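Local atomic coordinates of malate dehydrogenase (Naegleria fowleri, PDB entry 6UM4), a protein that probably catalyses the reversible, nicotinamide-cofactor-dependent oxidation of malate to oxaloacetate. Residues K341-H344 / D345-L348; F115-N119 / G120-G124; T249-D252 / H253-L257. One frame throughout, in Å; residues are numbered along the deposited sequence.

Interaction 1. Residues K341-H344 / D345-L348; sequences KHMH and DWVL
The last two turns of helix 332-348 bring His342 and Met343 against Trp346, and His344 against Asp345 and Leu348; through His342, Met343 and Trp346 the helix also meets the neighbouring sheets. Regular backbone bonds hold the turns together, among them Asp345 N to Lys341 O at 3.0 Å and Leu348 N to His344 O at 2.7 Å. His342 and Trp346 run side by side and point the same way, yet their planes stand 85° apart. The result is an offset edge-to-face (T-shaped) pair in which the imidazole edge is directed at the indole's six-membered ring, with His342 NE2 3.6 Å from Trp346 CE3. NE2 is also hydrogen-bonded to Thr246 OG1, which helps to set the rotation of the imidazole. Met343 folds back at each of its last two torsions (chi2 -58°), which lays its sulfur beside the indole rather than over it: Met343 SD meets the rim at Trp346 CE3, 3.7 Å away, as an edge-on Met-aromatic contact. Round the helix, His344 ND1 donates to Asp345 OD1 over 2.9 Å at 164°; the acceptor lies in the imidazole plane, while the nitrogen reaches the oxygen on its anti side, a little out of the carboxylate plane. OD2 of the same Asp345 is bonded to Arg250 and Asn350, so both oxygens of this buried carboxylate are engaged. The Leu348 side chain crosses that of His344 at about a right angle, its CD1 3.6 Å from His344 NE2 and its CB above one face of the imidazole near the rim. A helix end whose side chains touch strands 176-179 and 218-221 of the parallel sheet and strand 353-359 of an antiparallel one lies at the junction of the two domains in the lactate/malate dehydrogenase fold.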
loop_
_atom_site.group_PDB
_atom_site.type_symbol
_atom_site.label_atom_id
_atom_site.label_comp_id
_atom_site.label_asym_id
_atom_site.label_seq_id
_atom_site.Cartn_x
_atom_site.Cartn_y
_atom_site.Cartn_z
ATOM N N LYS A 341 -6.416 -1.970 9.037
ATOM C CA LYS A 341 -6.468 -1.752 10.484
ATOM C C LYS A 341 -7.635 -2.513 11.121
ATOM O O LYS A 341 -7.492 -3.104 12.202
ATOM C CB LYS A 341 -6.555 -0.256 10.806
ATOM C CG LYS A 341 -5.228 0.541 10.643
ATOM C CD LYS A 341 -5.471 2.013 10.933
ATOM C CE LYS A 341 -4.179 2.805 11.126
ATOM N NZ LYS A 341 -3.471 3.119 9.846
ATOM N N HIS A 342 -8.805 -2.485 10.485
ATOM C CA HIS A 342 -9.959 -3.194 11.033
ATOM C C HIS A 342 -9.662 -4.684 11.196
ATOM O O HIS A 342 -9.894 -5.260 12.265
ATOM C CB HIS A 342 -11.180 -2.970 10.142
ATOM C CG HIS A 342 -12.403 -3.742 10.572
ATOM N ND1 HIS A 342 -13.576 -3.127 10.953
ATOM C CD2 HIS A 342 -12.634 -5.074 10.664
ATOM C CE1 HIS A 342 -14.476 -4.043 11.271
ATOM N NE2 HIS A 342 -13.931 -5.235 11.110
ATOM N N MET A 343 -9.166 -5.338 10.136
ATOM C CA MET A 343 -8.892 -6.774 10.230
ATOM C C MET A 343 -7.758 -7.055 11.205
ATOM O O MET A 343 -7.830 -7.998 12.002
ATOM C CB MET A 343 -8.549 -7.343 8.853
ATOM C CG MET A 343 -9.704 -7.335 7.911
ATOM S SD MET A 343 -11.046 -8.266 8.634
ATOM C CE MET A 343 -10.238 -9.831 9.039
ATOM N N HIS A 344 -6.700 -6.249 11.146
ATOM C CA HIS A 344 -5.556 -6.449 12.020
ATOM C C HIS A 344 -5.970 -6.443 13.485
ATOM O O HIS A 344 -5.598 -7.344 14.249
ATOM C CB HIS A 344 -4.511 -5.366 11.754
ATOM C CG HIS A 344 -3.424 -5.346 12.773
ATOM N ND1 HIS A 344 -3.569 -4.738 14.001
ATOM C CD2 HIS A 344 -2.191 -5.907 12.769
ATOM C CE1 HIS A 344 -2.467 -4.913 14.706
ATOM N NE2 HIS A 344 -1.612 -5.613 13.980
ATOM N N ASP A 345 -6.720 -5.412 13.902
ATOM C CA ASP A 345 -7.205 -5.321 15.277
ATOM C C ASP A 345 -8.192 -6.447 15.611
ATOM O O ASP A 345 -8.164 -6.994 16.723
ATOM C CB ASP A 345 -7.843 -3.943 15.499
ATOM C CG ASP A 345 -6.824 -2.784 15.362
ATOM O OD1 ASP A 345 -5.607 -3.062 15.229
ATOM O OD2 ASP A 345 -7.236 -1.600 15.393
ATOM N N TRP A 346 -9.064 -6.817 14.664
ATOM C CA TRP A 346 -10.000 -7.918 14.901
ATOM C C TRP A 346 -9.259 -9.201 15.266
ATOM O O TRP A 346 -9.661 -9.927 16.187
ATOM C CB TRP A 346 -10.857 -8.135 13.648
ATOM C CG TRP A 346 -12.213 -8.803 13.857
ATOM C CD1 TRP A 346 -12.725 -9.293 15.024
ATOM C CD2 TRP A 346 -13.227 -9.014 12.853
ATOM N NE1 TRP A 346 -13.998 -9.797 14.812
ATOM C CE2 TRP A 346 -14.331 -9.628 13.492
ATOM C CE3 TRP A 346 -13.306 -8.742 11.474
ATOM C CZ2 TRP A 346 -15.497 -9.981 12.803
ATOM C CZ3 TRP A 346 -14.474 -9.077 10.794
ATOM C CH2 TRP A 346 -15.550 -9.708 11.458
ATOM N N VAL A 347 -8.156 -9.478 14.570
ATOM C CA VAL A 347 -7.399 -10.718 14.737
ATOM C C VAL A 347 -6.358 -10.611 15.846
ATOM O O VAL A 347 -6.176 -11.549 16.625
ATOM C CB VAL A 347 -6.745 -11.099 13.394
ATOM C CG1 VAL A 347 -5.793 -12.264 13.561
ATOM C CG2 VAL A 347 -7.801 -11.365 12.345
ATOM N N LEU A 348 -5.628 -9.499 15.925
ATOM C CA LEU A 348 -4.509 -9.411 16.851
ATOM C C LEU A 348 -4.777 -8.525 18.061
ATOM O O LEU A 348 -3.960 -8.512 18.986
ATOM C CB LEU A 348 -3.255 -8.914 16.116
ATOM C CG LEU A 348 -2.807 -9.827 14.961
ATOM C CD1 LEU A 348 -1.699 -9.192 14.143
ATOM C CD2 LEU A 348 -2.380 -11.200 15.456
#

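Interaction 2. Residues F115-N119 / G120-G124; sequences FRIAN and GEMLG
Helix 108-118 ends at Ala118, and the chain turns off at Gly120, whose positive phi of 88° would press a side chain against the carbonyl oxygen before it. Gly120 N bonds to Ile117 O at 3.0 Å, and a weak bond of 3.2 Å follows from Met122 N to Arg116 O. The intervening amide, Glu121 N, is taken by a side chain instead: Asn119 OD1 accepts it at 2.8 Å, with the donor standing well above the amide plane. This works because Asn119 CG sits between the backbone N and the carbonyl carbon (chi1 68°), turning the amide back over the chain. A water spans the turn from Ile117 O to Leu123 N. Arg116 and Glu121 lie alongside each other and form a two-point, side-on salt bridge, Arg116 NE to Glu121 OE1 at 3.0 Å and Arg116 NH2 to Glu121 OE2 at 2.6 Å. Both oxygens lie near the guanidinium plane and are met on their syn sides, but the carboxylate is twisted 37° from that plane. Asn119 ND2 adds a weak bond to OE1, which also has a weak bond from Asn119 of the second subunit. Elsewhere on the turn, Ile117 CG1 packs on Met122 SD at 3.7 Å, and both side chains touch Ile100 of strand 98-102. The arrangement is a helix C-terminus with a positive-phi glycine just after the C-cap residue Asn119, placed in the first beta-alpha-beta crossover of a Rossmann fold.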
loop_
_atom_site.group_PDB
_atom_site.type_symbol
_atom_site.label_atom_id
_atom_site.label_comp_id
_atom_site.label_asym_id
_atom_site.label_seq_id
_atom_site.Cartn_x
_atom_site.Cartn_y
_atom_site.Cartn_z
ATOM N N PHE A 115 -1.454 -5.703 -1.259
ATOM C CA PHE A 115 -0.027 -5.669 -0.943
ATOM C C PHE A 115 0.213 -5.544 0.559
ATOM O O PHE A 115 1.208 -6.076 1.067
ATOM C CB PHE A 115 0.690 -4.522 -1.695
ATOM C CG PHE A 115 0.959 -4.806 -3.158
ATOM C CD1 PHE A 115 2.209 -5.212 -3.580
ATOM C CD2 PHE A 115 -0.056 -4.685 -4.103
ATOM C CE1 PHE A 115 2.455 -5.491 -4.919
ATOM C CE2 PHE A 115 0.167 -4.964 -5.425
ATOM C CZ PHE A 115 1.432 -5.372 -5.844
ATOM N N ARG A 116 -0.690 -4.891 1.288
ATOM C CA ARG A 116 -0.573 -4.770 2.735
ATOM C C ARG A 116 -1.196 -5.964 3.449
ATOM O O ARG A 116 -1.172 -6.034 4.684
ATOM C CB ARG A 116 -1.209 -3.447 3.215
ATOM C CG ARG A 116 -0.460 -2.235 2.634
ATOM C CD ARG A 116 -1.082 -0.910 3.034
ATOM N NE ARG A 116 -0.864 -0.664 4.453
ATOM C CZ ARG A 116 -1.398 0.352 5.128
ATOM N NH1 ARG A 116 -2.194 1.213 4.515
ATOM N NH2 ARG A 116 -1.137 0.489 6.416
ATOM N N ILE A 117 -1.752 -6.901 2.694
ATOM C CA ILE A 117 -1.949 -8.255 3.195
ATOM C C ILE A 117 -0.727 -9.122 2.899
ATOM O O ILE A 117 -0.163 -9.764 3.791
ATOM C CB ILE A 117 -3.227 -8.862 2.582
ATOM C CG1 ILE A 117 -4.469 -8.094 3.039
ATOM C CG2 ILE A 117 -3.390 -10.327 2.986
ATOM C CD1 ILE A 117 -5.682 -8.514 2.242
ATOM N N ALA A 118 -0.268 -9.106 1.649
ATOM C CA ALA A 118 0.821 -9.994 1.251
ATOM C C ALA A 118 2.095 -9.699 2.022
ATOM O O ALA A 118 2.909 -10.602 2.237
ATOM C CB ALA A 118 1.064 -9.882 -0.253
ATOM N N ASN A 119 2.279 -8.451 2.467
ATOM C CA ASN A 119 3.505 -8.093 3.171
ATOM C C ASN A 119 3.522 -8.585 4.605
ATOM O O ASN A 119 4.551 -8.441 5.275
ATOM C CB ASN A 119 3.727 -6.555 3.128
ATOM C CG ASN A 119 2.686 -5.767 3.944
ATOM O OD1 ASN A 119 1.690 -6.333 4.382
ATOM N ND2 ASN A 119 2.894 -4.442 4.098
ATOM N N GLY A 120 2.432 -9.187 5.078
ATOM C CA GLY A 120 2.324 -9.628 6.454
ATOM C C GLY A 120 1.789 -8.593 7.436
ATOM O O GLY A 120 1.707 -8.892 8.635
ATOM N N GLU A 121 1.406 -7.400 6.970
ATOM C CA GLU A 121 0.968 -6.337 7.888
ATOM C C GLU A 121 -0.395 -6.643 8.504
ATOM O O GLU A 121 -0.602 -6.429 9.704
ATOM C CB GLU A 121 0.939 -4.987 7.158
ATOM C CG GLU A 121 0.511 -3.785 8.017
ATOM C CD GLU A 121 0.467 -2.499 7.201
ATOM O OE1 GLU A 121 0.813 -2.567 5.994
ATOM O OE2 GLU A 121 0.083 -1.436 7.751
ATOM N N MET A 122 -1.332 -7.149 7.707
ATOM C CA MET A 122 -2.681 -7.353 8.227
ATOM C C MET A 122 -2.716 -8.418 9.311
ATOM O O MET A 122 -3.346 -8.218 10.359
ATOM C CB MET A 122 -3.638 -7.711 7.096
ATOM C CG MET A 122 -5.075 -7.806 7.600
ATOM S SD MET A 122 -6.268 -7.951 6.275
ATOM C CE MET A 122 -6.188 -9.711 5.961
ATOM N N LEU A 123 -2.035 -9.540 9.100
ATOM C CA LEU A 123 -2.176 -10.681 9.998
ATOM C C LEU A 123 -0.914 -11.043 10.765
ATOM O O LEU A 123 -0.963 -11.974 11.581
ATOM C CB LEU A 123 -2.666 -11.922 9.228
ATOM C CG LEU A 123 -4.039 -11.805 8.554
ATOM C CD1 LEU A 123 -4.474 -13.105 7.854
ATOM C CD2 LEU A 123 -5.100 -11.330 9.558
ATOM N N GLY A 124 0.205 -10.372 10.519
ATOM C CA GLY A 124 1.420 -10.661 11.256
ATOM C C GLY A 124 2.500 -11.253 10.358
ATOM O O GLY A 124 2.222 -11.996 9.405
HETATM O O HOH W 1 -1.295 -10.281 6.660
#

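Interaction 3. Residues T249-D252 / H253-L257; sequences TRLD and HDRGL
Leu251 lays its CD2 methyl over the centre of the Arg255 guanidinium, 3.4 Å from CZ, with the two side chains running at a slant to each other. While the leucine backs one flat face of the group, water 3 lies at its edge, in the guanidinium plane, and links Arg255 NH1 (2.8 Å) to Asp252 OD1 (2.6 Å). Asp252 OD2 in turn bonds to His280 ND1. This Asp-His pair, with the arginine three residues on, matches the proton relay and substrate-carboxylate arginine of lactate/malate dehydrogenases, so the opening turns of helix 250-264 probably form part of the active site. Nearby, Arg250 and Asp254 meet with their planes 78° apart. Arg250 NE donates to Asp254 OD1 at 3.3 Å, a long salt bridge: the oxygen lies in the guanidinium plane, while NE comes to its syn side about 30° out of the carboxylate plane. The bend in the arginine at chi2 (49°) brings NE within bonding distance of Asp254, one turn on. Water 2 accepts from Arg250 NH2 and gives to the same OD1, while NH1 reaches Asp345. In the backbone, His253 N bonds to Thr249 O at 2.9 Å, and the His253 ring is held at ND1 by Ser355 OG.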
loop_
_atom_site.group_PDB
_atom_site.type_symbol
_atom_site.label_atom_id
_atom_site.label_comp_id
_atom_site.label_asym_id
_atom_site.label_seq_id
_atom_site.Cartn_x
_atom_site.Cartn_y
_atom_site.Cartn_z
ATOM N N THR A 249 -16.517 0.865 9.778
ATOM C CA THR A 249 -16.555 2.295 10.084
ATOM C C THR A 249 -15.188 2.804 10.515
ATOM O O THR A 249 -15.066 3.934 11.016
ATOM C CB THR A 249 -17.575 2.578 11.179
ATOM O OG1 THR A 249 -17.309 1.707 12.284
ATOM C CG2 THR A 249 -18.967 2.300 10.652
ATOM N N ARG A 250 -14.159 1.967 10.355
ATOM C CA ARG A 250 -12.832 2.305 10.829
ATOM C C ARG A 250 -12.296 3.526 10.115
ATOM O O ARG A 250 -11.460 4.242 10.667
ATOM C CB ARG A 250 -11.895 1.108 10.619
ATOM C CG ARG A 250 -10.478 1.290 11.166
ATOM C CD ARG A 250 -10.522 1.809 12.600
ATOM N NE ARG A 250 -9.192 1.858 13.180
ATOM C CZ ARG A 250 -8.595 0.841 13.788
ATOM N NH1 ARG A 250 -9.217 -0.332 13.911
ATOM N NH2 ARG A 250 -7.355 0.997 14.258
ATOM N N LEU A 251 -12.746 3.774 8.878
ATOM C CA LEU A 251 -12.247 4.938 8.160
ATOM C C LEU A 251 -12.880 6.214 8.711
ATOM O O LEU A 251 -12.194 7.231 8.882
ATOM C CB LEU A 251 -12.488 4.800 6.657
ATOM C CG LEU A 251 -11.924 5.999 5.892
ATOM C CD1 LEU A 251 -10.413 6.116 6.089
ATOM C CD2 LEU A 251 -12.314 6.043 4.412
ATOM N N ASP A 252 -14.186 6.182 8.993
ATOM C CA ASP A 252 -14.802 7.283 9.726
ATOM C C ASP A 252 -14.051 7.531 11.029
ATOM O O ASP A 252 -13.704 8.675 11.369
ATOM C CB ASP A 252 -16.279 6.998 10.002
ATOM C CG ASP A 252 -17.068 6.604 8.748
ATOM O OD1 ASP A 252 -17.045 7.321 7.725
ATOM O OD2 ASP A 252 -17.793 5.588 8.813
ATOM N N HIS A 253 -13.792 6.453 11.766
ATOM C CA HIS A 253 -13.065 6.536 13.028
ATOM C C HIS A 253 -11.714 7.224 12.854
ATOM O O HIS A 253 -11.405 8.205 13.541
ATOM C CB HIS A 253 -12.901 5.121 13.591
ATOM C CG HIS A 253 -12.146 5.061 14.877
ATOM N ND1 HIS A 253 -12.767 4.882 16.092
ATOM C CD2 HIS A 253 -10.820 5.143 15.138
ATOM C CE1 HIS A 253 -11.859 4.862 17.052
ATOM N NE2 HIS A 253 -10.667 5.014 16.500
ATOM N N ASP A 254 -10.908 6.738 11.910
ATOM C CA ASP A 254 -9.594 7.318 11.697
ATOM C C ASP A 254 -9.686 8.753 11.194
ATOM O O ASP A 254 -8.774 9.554 11.440
ATOM C CB ASP A 254 -8.776 6.451 10.714
ATOM C CG ASP A 254 -8.366 5.108 11.317
ATOM O OD1 ASP A 254 -8.403 4.963 12.570
ATOM O OD2 ASP A 254 -8.028 4.184 10.536
ATOM N N ARG A 255 -10.729 9.082 10.429
ATOM C CA ARG A 255 -10.880 10.461 9.978
ATOM C C ARG A 255 -11.154 11.386 11.152
ATOM O O ARG A 255 -10.641 12.510 11.192
ATOM C CB ARG A 255 -11.987 10.563 8.935
ATOM C CG ARG A 255 -11.589 10.012 7.582
ATOM C CD ARG A 255 -12.797 9.842 6.700
ATOM N NE ARG A 255 -12.430 9.699 5.300
ATOM C CZ ARG A 255 -13.274 9.308 4.358
ATOM N NH1 ARG A 255 -14.533 9.005 4.678
ATOM N NH2 ARG A 255 -12.858 9.203 3.104
ATOM N N GLY A 256 -11.954 10.924 12.117
ATOM C CA GLY A 256 -12.160 11.697 13.329
ATOM C C GLY A 256 -10.869 11.918 14.091
ATOM O O GLY A 256 -10.579 13.036 14.536
ATOM N N LEU A 257 -10.079 10.850 14.257
ATOM C CA LEU A 257 -8.786 10.982 14.916
ATOM C C LEU A 257 -7.925 12.017 14.216
ATOM O O LEU A 257 -7.198 12.770 14.870
ATOM C CB LEU A 257 -8.057 9.637 14.964
ATOM C CG LEU A 257 -8.680 8.480 15.731
ATOM C CD1 LEU A 257 -7.779 7.283 15.616
ATOM C CD2 LEU A 257 -8.853 8.849 17.191
HETATM O O HOH W 2 -6.588 3.902 14.147
HETATM O O HOH W 3 -16.090 9.628 6.889
#

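From the N terminus, interaction 2 comes first, rounding off helix 108-118 before strand 129-134; interaction 3 starts helix 250-264, and interaction 1 finishes helix 332-348. Each closes only a short turn of its own, so they follow in series, without nesting or crossing. In space, interaction 1 touches both others. Met343 CB packs on Met122 SD and His344 CB on Met122 O, joining the C-terminal domain helix to the nucleotide-binding domain, while the Arg250-Asp345 salt bridge and the packing of Lys341 CD on Asp254 OD2 join two helices of the C-terminal domain. Interactions 2 and 3 do not touch, their nearest atoms being about 9 Å apart. All three have residues within reach of the second subunit.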